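Local coordinates for protein TSSL1 (Pseudomonas aeruginosa, PDB 4B62) that probably fixes the type VI secretion machinery to the cell wall, this chain being its periplasmic OmpA-like module for binding peptidoglycan, at residues V39-L47 and F59-A67; V77-N85 and N96-V107. All coordinates share one frame; numbering follows the deposited sequence.

Contact 1 of 2, residues V39-L47 and F59-A67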
loop_
_atom_site.group_PDB
_atom_site.type_symbol
_atom_site.label_atom_id
_atom_site.label_comp_id
_atom_site.label_asym_id
_atom_site.label_seq_id
_atom_site.Cartn_x
_atom_site.Cartn_y
_atom_site.Cartn_z
ATOM N N VAL A 39 6.495 1.356 8.175
ATOM C CA VAL A 39 5.604 0.576 7.321
ATOM C C VAL A 39 4.203 1.166 7.390
ATOM O O VAL A 39 3.585 1.205 8.461
ATOM C CB VAL A 39 5.568 -0.917 7.718
ATOM C CG1 VAL A 39 4.725 -1.699 6.714
ATOM C CG2 VAL A 39 6.988 -1.484 7.796
ATOM N N VAL A 40 3.700 1.614 6.240
ATOM C CA VAL A 40 2.349 2.155 6.143
ATOM C C VAL A 40 1.468 1.086 5.509
ATOM O O VAL A 40 1.696 0.683 4.371
ATOM C CB VAL A 40 2.301 3.430 5.292
ATOM C CG1 VAL A 40 0.889 4.011 5.301
ATOM C CG2 VAL A 40 3.325 4.451 5.770
ATOM N N THR A 41 0.503 0.583 6.283
ATOM C CA THR A 41 -0.451 -0.401 5.789
ATOM C C THR A 41 -1.735 0.313 5.369
ATOM O O THR A 41 -2.292 1.091 6.141
ATOM C CB THR A 41 -0.776 -1.463 6.842
ATOM O OG1 THR A 41 0.421 -2.160 7.200
ATOM C CG2 THR A 41 -1.793 -2.464 6.327
ATOM N N ILE A 42 -2.167 0.048 4.143
ATOM C CA ILE A 42 -3.376 0.651 3.599
ATOM C C ILE A 42 -4.252 -0.462 3.020
ATOM O O ILE A 42 -3.835 -1.169 2.095
ATOM C CB ILE A 42 -3.069 1.680 2.496
ATOM C CG1 ILE A 42 -1.963 2.644 2.922
ATOM C CG2 ILE A 42 -4.351 2.418 2.110
ATOM C CD1 ILE A 42 -1.655 3.740 1.935
ATOM N N ARG A 43 -5.458 -0.646 3.566
ATOM C CA ARG A 43 -6.407 -1.586 2.989
ATOM C C ARG A 43 -6.663 -1.202 1.524
ATOM O O ARG A 43 -6.763 -0.006 1.185
ATOM C CB ARG A 43 -7.744 -1.567 3.743
ATOM C CG ARG A 43 -7.810 -2.171 5.150
ATOM C CD ARG A 43 -9.272 -2.082 5.606
ATOM N NE ARG A 43 -9.653 -2.730 6.867
ATOM C CZ ARG A 43 -9.589 -2.168 8.077
ATOM N NH1 ARG A 43 -9.100 -0.941 8.233
ATOM N NH2 ARG A 43 -9.997 -2.850 9.148
ATOM N N GLY A 44 -6.805 -2.207 0.667
ATOM C CA GLY A 44 -7.129 -1.952 -0.740
ATOM C C GLY A 44 -8.379 -1.104 -0.906
ATOM O O GLY A 44 -8.460 -0.305 -1.833
ATOM N N ASP A 45 -9.349 -1.278 -0.003
ATOM C CA ASP A 45 -10.609 -0.536 -0.084
ATOM C C ASP A 45 -10.410 0.977 0.033
ATOM O O ASP A 45 -11.286 1.737 -0.366
ATOM C CB ASP A 45 -11.602 -0.961 1.010
ATOM C CG ASP A 45 -11.834 -2.464 1.071
ATOM O OD1 ASP A 45 -11.960 -3.123 0.018
ATOM O OD2 ASP A 45 -11.904 -2.987 2.204
ATOM N N GLU A 46 -9.293 1.419 0.608
ATOM C CA GLU A 46 -9.005 2.850 0.742
ATOM C C GLU A 46 -8.457 3.484 -0.532
ATOM O O GLU A 46 -8.341 4.706 -0.577
ATOM C CB GLU A 46 -8.023 3.112 1.891
ATOM C CG GLU A 46 -8.501 2.628 3.252
ATOM C CD GLU A 46 -9.756 3.308 3.755
ATOM O OE1 GLU A 46 -10.111 4.390 3.240
ATOM O OE2 GLU A 46 -10.375 2.740 4.677
ATOM N N LEU A 47 -8.109 2.659 -1.530
ATOM C CA LEU A 47 -7.432 3.118 -2.749
ATOM C C LEU A 47 -8.119 2.733 -4.042
ATOM O O LEU A 47 -8.160 3.537 -4.971
ATOM C CB LEU A 47 -6.008 2.565 -2.773
ATOM C CG LEU A 47 -5.088 3.148 -1.699
ATOM C CD1 LEU A 47 -3.804 2.333 -1.671
ATOM C CD2 LEU A 47 -4.788 4.631 -1.895
ATOM N N PHE A 59 -9.496 9.077 -4.124
ATOM C CA PHE A 59 -8.587 8.568 -3.084
ATOM C C PHE A 59 -7.120 8.830 -3.374
ATOM O O PHE A 59 -6.255 8.536 -2.544
ATOM C CB PHE A 59 -8.833 7.082 -2.839
ATOM C CG PHE A 59 -10.259 6.761 -2.473
ATOM C CD1 PHE A 59 -11.031 7.666 -1.735
ATOM C CD2 PHE A 59 -10.837 5.583 -2.881
ATOM C CE1 PHE A 59 -12.341 7.388 -1.404
ATOM C CE2 PHE A 59 -12.151 5.302 -2.553
ATOM C CZ PHE A 59 -12.896 6.206 -1.821
ATOM N N GLN A 60 -6.830 9.402 -4.535
ATOM C CA GLN A 60 -5.474 9.845 -4.823
ATOM C C GLN A 60 -4.873 10.781 -3.775
ATOM O O GLN A 60 -3.676 10.698 -3.516
ATOM C CB GLN A 60 -5.369 10.401 -6.233
ATOM C CG GLN A 60 -5.427 9.257 -7.221
ATOM C CD GLN A 60 -5.316 9.671 -8.656
ATOM O OE1 GLN A 60 -4.861 10.759 -8.964
ATOM N NE2 GLN A 60 -5.729 8.784 -9.550
ATOM N N PRO A 61 -5.691 11.647 -3.145
ATOM C CA PRO A 61 -5.071 12.504 -2.136
ATOM C C PRO A 61 -4.434 11.730 -0.970
ATOM O O PRO A 61 -3.474 12.204 -0.385
ATOM C CB PRO A 61 -6.225 13.375 -1.673
ATOM C CG PRO A 61 -7.121 13.470 -2.869
ATOM C CD PRO A 61 -7.065 12.084 -3.462
ATOM N N LEU A 62 -4.951 10.541 -0.650
ATOM C CA LEU A 62 -4.325 9.721 0.388
ATOM C C LEU A 62 -2.891 9.363 -0.007
ATOM O O LEU A 62 -1.954 9.514 0.791
ATOM C CB LEU A 62 -5.151 8.465 0.666
ATOM C CG LEU A 62 -4.532 7.422 1.607
ATOM C CD1 LEU A 62 -4.191 8.038 2.963
ATOM C CD2 LEU A 62 -5.464 6.227 1.781
ATOM N N LEU A 63 -2.708 8.900 -1.241
ATOM C CA LEU A 63 -1.352 8.598 -1.713
ATOM C C LEU A 63 -0.512 9.856 -1.829
ATOM O O LEU A 63 0.694 9.819 -1.630
ATOM C CB LEU A 63 -1.363 7.840 -3.028
ATOM C CG LEU A 63 -1.711 6.369 -2.947
ATOM C CD1 LEU A 63 -1.481 5.737 -4.301
ATOM C CD2 LEU A 63 -0.876 5.634 -1.897
ATOM N N LEU A 64 -1.133 10.981 -2.172
ATOM C CA LEU A 64 -0.393 12.244 -2.194
ATOM C C LEU A 64 0.180 12.592 -0.812
ATOM O O LEU A 64 1.317 13.036 -0.711
ATOM C CB LEU A 64 -1.273 13.378 -2.726
ATOM C CG LEU A 64 -0.579 14.727 -2.898
ATOM C CD1 LEU A 64 0.621 14.622 -3.819
ATOM C CD2 LEU A 64 -1.605 15.705 -3.432
ATOM N N ARG A 65 -0.589 12.368 0.249
ATOM C CA ARG A 65 -0.090 12.624 1.609
ATOM C C ARG A 65 1.085 11.711 1.948
ATOM O O ARG A 65 2.027 12.125 2.651
ATOM C CB ARG A 65 -1.205 12.472 2.635
ATOM C CG ARG A 65 -2.270 13.539 2.466
ATOM C CD ARG A 65 -3.258 13.561 3.592
ATOM N NE ARG A 65 -4.177 12.439 3.585
ATOM C CZ ARG A 65 -5.301 12.378 2.876
ATOM N NH1 ARG A 65 -5.613 13.342 2.012
ATOM N NH2 ARG A 65 -6.102 11.329 3.011
ATOM N N ILE A 66 1.032 10.475 1.455
ATOM C CA ILE A 66 2.171 9.594 1.641
ATOM C C ILE A 66 3.378 10.100 0.861
ATOM O O ILE A 66 4.482 10.140 1.400
ATOM C CB ILE A 66 1.803 8.138 1.339
ATOM C CG1 ILE A 66 0.840 7.677 2.427
ATOM C CG2 ILE A 66 3.044 7.258 1.303
ATOM C CD1 ILE A 66 0.014 6.485 2.064
ATOM N N ALA A 67 3.181 10.526 -0.380
ATOM C CA ALA A 67 4.271 11.129 -1.150
ATOM C C ALA A 67 4.886 12.338 -0.450
ATOM O O ALA A 67 6.113 12.510 -0.465
ATOM C CB ALA A 67 3.799 11.520 -2.544
#

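Contact 2 of 2, residues V77-N85 and N96-V107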
loop_
_atom_site.group_PDB
_atom_site.type_symbol
_atom_site.label_atom_id
_atom_site.label_comp_id
_atom_site.label_asym_id
_atom_site.label_seq_id
_atom_site.Cartn_x
_atom_site.Cartn_y
_atom_site.Cartn_z
ATOM N N VAL A 77 12.010 2.736 -0.986
ATOM C CA VAL A 77 10.646 2.338 -0.676
ATOM C C VAL A 77 10.280 1.040 -1.368
ATOM O O VAL A 77 10.494 0.872 -2.572
ATOM C CB VAL A 77 9.625 3.429 -1.065
ATOM C CG1 VAL A 77 8.211 2.965 -0.746
ATOM C CG2 VAL A 77 9.941 4.711 -0.318
ATOM N N LEU A 78 9.733 0.115 -0.583
ATOM C CA LEU A 78 9.189 -1.157 -1.079
ATOM C C LEU A 78 7.672 -1.142 -0.887
ATOM O O LEU A 78 7.186 -0.779 0.194
ATOM C CB LEU A 78 9.807 -2.327 -0.310
ATOM C CG LEU A 78 9.172 -3.704 -0.518
ATOM C CD1 LEU A 78 9.473 -4.232 -1.912
ATOM C CD2 LEU A 78 9.615 -4.676 0.573
ATOM N N VAL A 79 6.945 -1.537 -1.930
ATOM C CA VAL A 79 5.506 -1.695 -1.841
ATOM C C VAL A 79 5.164 -3.163 -2.067
ATOM O O VAL A 79 5.438 -3.703 -3.144
ATOM C CB VAL A 79 4.756 -0.826 -2.874
ATOM C CG1 VAL A 79 3.256 -0.918 -2.633
ATOM C CG2 VAL A 79 5.229 0.610 -2.818
ATOM N N THR A 80 4.571 -3.811 -1.070
ATOM C CA THR A 80 4.069 -5.168 -1.248
ATOM C C THR A 80 2.549 -5.127 -1.332
ATOM O O THR A 80 1.891 -4.339 -0.629
ATOM C CB THR A 80 4.525 -6.123 -0.139
ATOM O OG1 THR A 80 4.020 -5.695 1.129
ATOM C CG2 THR A 80 6.060 -6.199 -0.100
ATOM N N GLY A 81 2.020 -5.937 -2.241
ATOM C CA GLY A 81 0.588 -6.038 -2.483
ATOM C C GLY A 81 0.080 -7.403 -2.040
ATOM O O GLY A 81 0.754 -8.425 -2.242
ATOM N N HIS A 82 -1.126 -7.420 -1.472
ATOM C CA HIS A 82 -1.700 -8.611 -0.860
ATOM C C HIS A 82 -3.172 -8.718 -1.209
ATOM O O HIS A 82 -3.859 -7.699 -1.352
ATOM C CB HIS A 82 -1.567 -8.540 0.658
ATOM C CG HIS A 82 -0.167 -8.311 1.099
ATOM N ND1 HIS A 82 0.678 -9.337 1.474
ATOM C CD2 HIS A 82 0.554 -7.167 1.177
ATOM C CE1 HIS A 82 1.857 -8.825 1.766
ATOM N NE2 HIS A 82 1.813 -7.515 1.596
ATOM N N SER A 83 -3.622 -9.960 -1.350
ATOM C CA SER A 83 -5.010 -10.292 -1.594
ATOM C C SER A 83 -5.572 -11.059 -0.412
ATOM O O SER A 83 -4.837 -11.468 0.499
ATOM C CB SER A 83 -5.152 -11.160 -2.845
ATOM O OG SER A 83 -4.520 -12.421 -2.657
ATOM N N ASP A 84 -6.876 -11.277 -0.450
ATOM C CA ASP A 84 -7.517 -12.294 0.376
ATOM C C ASP A 84 -7.393 -13.635 -0.389
ATOM O O ASP A 84 -6.615 -13.724 -1.335
ATOM C CB ASP A 84 -8.968 -11.890 0.684
ATOM C CG ASP A 84 -9.792 -11.669 -0.553
ATOM O OD1 ASP A 84 -9.453 -12.236 -1.618
ATOM O OD2 ASP A 84 -10.787 -10.914 -0.442
ATOM N N ASN A 85 -8.161 -14.650 -0.008
ATOM C CA ASN A 85 -8.157 -15.936 -0.724
ATOM C C ASN A 85 -9.434 -16.184 -1.541
ATOM O O ASN A 85 -9.765 -17.334 -1.868
ATOM C CB ASN A 85 -7.917 -17.083 0.258
ATOM C CG ASN A 85 -9.090 -17.309 1.184
ATOM O OD1 ASN A 85 -10.016 -16.498 1.244
ATOM N ND2 ASN A 85 -9.066 -18.424 1.902
ATOM N N ASN A 96 -5.850 -13.512 -8.066
ATOM C CA ASN A 96 -5.522 -12.664 -6.938
ATOM C C ASN A 96 -4.037 -12.293 -6.942
ATOM O O ASN A 96 -3.680 -11.192 -6.545
ATOM C CB ASN A 96 -5.914 -13.335 -5.613
ATOM C CG ASN A 96 -7.153 -12.718 -4.968
ATOM O OD1 ASN A 96 -7.553 -11.597 -5.287
ATOM N ND2 ASN A 96 -7.744 -13.443 -4.022
ATOM N N TRP A 97 -3.170 -13.202 -7.394
ATOM C CA TRP A 97 -1.760 -12.871 -7.515
ATOM C C TRP A 97 -1.560 -11.662 -8.425
ATOM O O TRP A 97 -0.908 -10.687 -8.045
ATOM C CB TRP A 97 -0.902 -14.053 -8.007
ATOM C CG TRP A 97 0.464 -13.583 -8.192
ATOM C CD1 TRP A 97 1.409 -13.400 -7.210
ATOM C CD2 TRP A 97 1.045 -13.091 -9.400
ATOM N NE1 TRP A 97 2.531 -12.839 -7.741
ATOM C CE2 TRP A 97 2.350 -12.664 -9.087
ATOM C CE3 TRP A 97 0.611 -13.020 -10.733
ATOM C CZ2 TRP A 97 3.216 -12.134 -10.047
ATOM C CZ3 TRP A 97 1.483 -12.497 -11.686
ATOM C CH2 TRP A 97 2.765 -12.060 -11.334
ATOM N N LYS A 98 -2.170 -11.705 -9.606
ATOM C CA LYS A 98 -1.959 -10.627 -10.551
ATOM C C LYS A 98 -2.530 -9.322 -10.028
ATOM O O LYS A 98 -1.904 -8.269 -10.169
ATOM C CB LYS A 98 -2.533 -10.962 -11.920
ATOM C CG LYS A 98 -2.142 -9.936 -12.979
ATOM C CD LYS A 98 -0.654 -9.990 -13.302
ATOM C CE LYS A 98 -0.147 -8.781 -14.077
ATOM N NZ LYS A 98 -0.673 -8.778 -15.462
ATOM N N LEU A 99 -3.703 -9.381 -9.401
ATOM C CA LEU A 99 -4.260 -8.170 -8.808
ATOM C C LEU A 99 -3.328 -7.592 -7.730
ATOM O O LEU A 99 -3.116 -6.371 -7.669
ATOM C CB LEU A 99 -5.648 -8.439 -8.232
ATOM C CG LEU A 99 -6.378 -7.215 -7.682
ATOM C CD1 LEU A 99 -6.650 -6.178 -8.768
ATOM C CD2 LEU A 99 -7.653 -7.665 -6.969
ATOM N N SER A 100 -2.758 -8.467 -6.893
ATOM C CA SER A 100 -1.891 -8.011 -5.812
ATOM C C SER A 100 -0.621 -7.349 -6.381
ATOM O O SER A 100 -0.147 -6.343 -5.855
ATOM C CB SER A 100 -1.553 -9.175 -4.872
ATOM O OG SER A 100 -0.582 -10.081 -5.385
ATOM N N GLN A 101 -0.087 -7.918 -7.458
ATOM C CA GLN A 101 1.081 -7.339 -8.103
ATOM C C GLN A 101 0.760 -5.989 -8.726
ATOM O O GLN A 101 1.516 -5.019 -8.592
ATOM C CB GLN A 101 1.655 -8.297 -9.160
ATOM C CG GLN A 101 2.831 -7.732 -9.927
ATOM C CD GLN A 101 3.393 -8.676 -10.949
ATOM O OE1 GLN A 101 2.909 -8.743 -12.075
ATOM N NE2 GLN A 101 4.443 -9.391 -10.574
ATOM N N ALA A 102 -0.369 -5.936 -9.421
ATOM C CA ALA A 102 -0.759 -4.725 -10.130
ATOM C C ALA A 102 -1.056 -3.578 -9.159
ATOM O O ALA A 102 -0.717 -2.422 -9.426
ATOM C CB ALA A 102 -1.948 -4.987 -11.038
ATOM N N ARG A 103 -1.673 -3.912 -8.025
ATOM C CA ARG A 103 -1.953 -2.921 -7.005
ATOM C C ARG A 103 -0.669 -2.342 -6.414
ATOM O O ARG A 103 -0.526 -1.128 -6.281
ATOM C CB ARG A 103 -2.850 -3.516 -5.914
ATOM C CG ARG A 103 -4.303 -3.587 -6.351
ATOM C CD ARG A 103 -5.206 -4.283 -5.354
ATOM N NE ARG A 103 -6.603 -4.040 -5.683
ATOM C CZ ARG A 103 -7.630 -4.275 -4.879
ATOM N NH1 ARG A 103 -7.479 -4.836 -3.678
ATOM N NH2 ARG A 103 -8.838 -3.914 -5.292
ATOM N N ALA A 104 0.281 -3.215 -6.074
ATOM C CA ALA A 104 1.558 -2.747 -5.562
ATOM C C ALA A 104 2.284 -1.891 -6.600
ATOM O O ALA A 104 2.847 -0.846 -6.291
ATOM C CB ALA A 104 2.413 -3.933 -5.160
ATOM N N GLN A 105 2.290 -2.368 -7.830
ATOM C CA GLN A 105 3.012 -1.653 -8.871
ATOM C C GLN A 105 2.385 -0.279 -9.156
ATOM O O GLN A 105 3.103 0.691 -9.415
ATOM C CB GLN A 105 3.077 -2.459 -10.159
ATOM C CG GLN A 105 4.073 -1.914 -11.179
ATOM C CD GLN A 105 5.515 -1.898 -10.673
ATOM O OE1 GLN A 105 6.085 -2.940 -10.347
ATOM N NE2 GLN A 105 6.098 -0.716 -10.586
ATOM N N GLU A 106 1.050 -0.198 -9.138
ATOM C CA GLU A 106 0.410 1.084 -9.386
ATOM C C GLU A 106 0.766 2.103 -8.291
ATOM O O GLU A 106 1.075 3.276 -8.572
ATOM C CB GLU A 106 -1.095 0.921 -9.531
ATOM C CG GLU A 106 -1.828 2.208 -9.914
ATOM C CD GLU A 106 -1.560 2.679 -11.341
ATOM O OE1 GLU A 106 -0.988 1.929 -12.159
ATOM O OE2 GLU A 106 -1.934 3.825 -11.662
ATOM N N VAL A 107 0.779 1.641 -7.042
ATOM C CA VAL A 107 1.172 2.509 -5.940
ATOM C C VAL A 107 2.626 2.970 -6.113
ATOM O O VAL A 107 2.939 4.153 -6.000
ATOM C CB VAL A 107 0.924 1.810 -4.586
ATOM C CG1 VAL A 107 1.526 2.589 -3.421
ATOM C CG2 VAL A 107 -0.568 1.650 -4.352
HETATM O O HOH W 1 -5.726 -7.109 -3.353
#

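Contact 1 of 2, residues V39-L47 and F59-A67
I42 extends its longer branch fully (chi2 -176°), pushing CD1 off strand 39-43 toward I66, while its CG2 lies beside L62. L62 turns CG away from its own backbone N (chi1 173°), and its CD2 becomes a shared surface: it slides past I42 CG2 at 4.0 Å and also meets L47 CD2 and E46 CB. I42 and I66 approach tip to tip through their CD1 atoms, but the 3.2 Å between them is doubtful, I66 being modelled in two conformers. V40 CG1 reaches the same I66 CD1 at 4.2 Å. L47 crosses L63 at about a right angle, with its CD2 3.7 Å from L63 CG. Past the C-terminal end of the strand, the 3-10 turn 44-46 and L47 after it bring backbone carbonyls to F59: E46 O lies 3.3 Å from F59 CB, and L47 O comes to the ring edge, in its plane, 4.0 Å from F59 CD2. The E46 carboxylate turns to R28 in a salt bridge. Between strand and helix the side-chain contacts are apolar. Strand 39-43 and helix 60-67 run antiparallel at 178° with axes 11.9 Å apart, the layering of a helix on a sheet characteristic of the OmpA-like alpha/beta sandwich.

Contact 2 of 2, residues V77-N85 and N96-V107
The carboxylate of D84 and the carboxamide of N96 meet with their planes 60° apart. S83 CB stands over the face of that amide, 3.3 Å from N96 CG, while N96 ND2 gives a hydrogen bond to D84 OD1 (3.2 Å, 149° at the hydrogen), reaching it nearly along the C-O bond of the acid. OD1 also accepts from R86 N and OD2 is bridged to R145, so both carboxylate oxygens are held. Another flat group, the guanidinium of R103, carries L99 CD2 over the centre of one face; its NH1 bonds weakly to a water that donates to H82 O. G81 lets the helix come close: its CA lies 3.5 Å from S100 O in a CA-H...O contact, and A104 CB sits 3.6 Å from G81 N. V79 CG1 then packs on V107 CG1 at 4.0 Å. The S100 hydroxyl donates to W97 O at 2.7 Å and also meets S127 N. With axes 6.4 Å apart, strand and helix form the first half of a beta-alpha-beta unit completed by strand 121-125; D84 and R103 stand where an Asp and Arg hold peptidoglycan diaminopimelate in OmpA relatives, consistent with such a site here.

In the fold
After helix 21-25 and edge strand 30-33, the chain lays down strand 37-43, passes a short 3-10 turn and then an irregular loop, and returns along helix 60-72; contact 1 closes that loop. The helix hands on to strand 77-82, after which a second irregular excursion ends in helix 96-115, closed by contact 2. The two loops are in series, neither nested nor crossed. Both strands belong to one mixed sheet, where strand 146-152 lies between them, hydrogen-bonded to each. The contacts, with centres about 13 Å apart, also meet directly: L63 and L47 pack against V107, joining both helices and the loop residue after the 3-10 turn over a shared apolar layer.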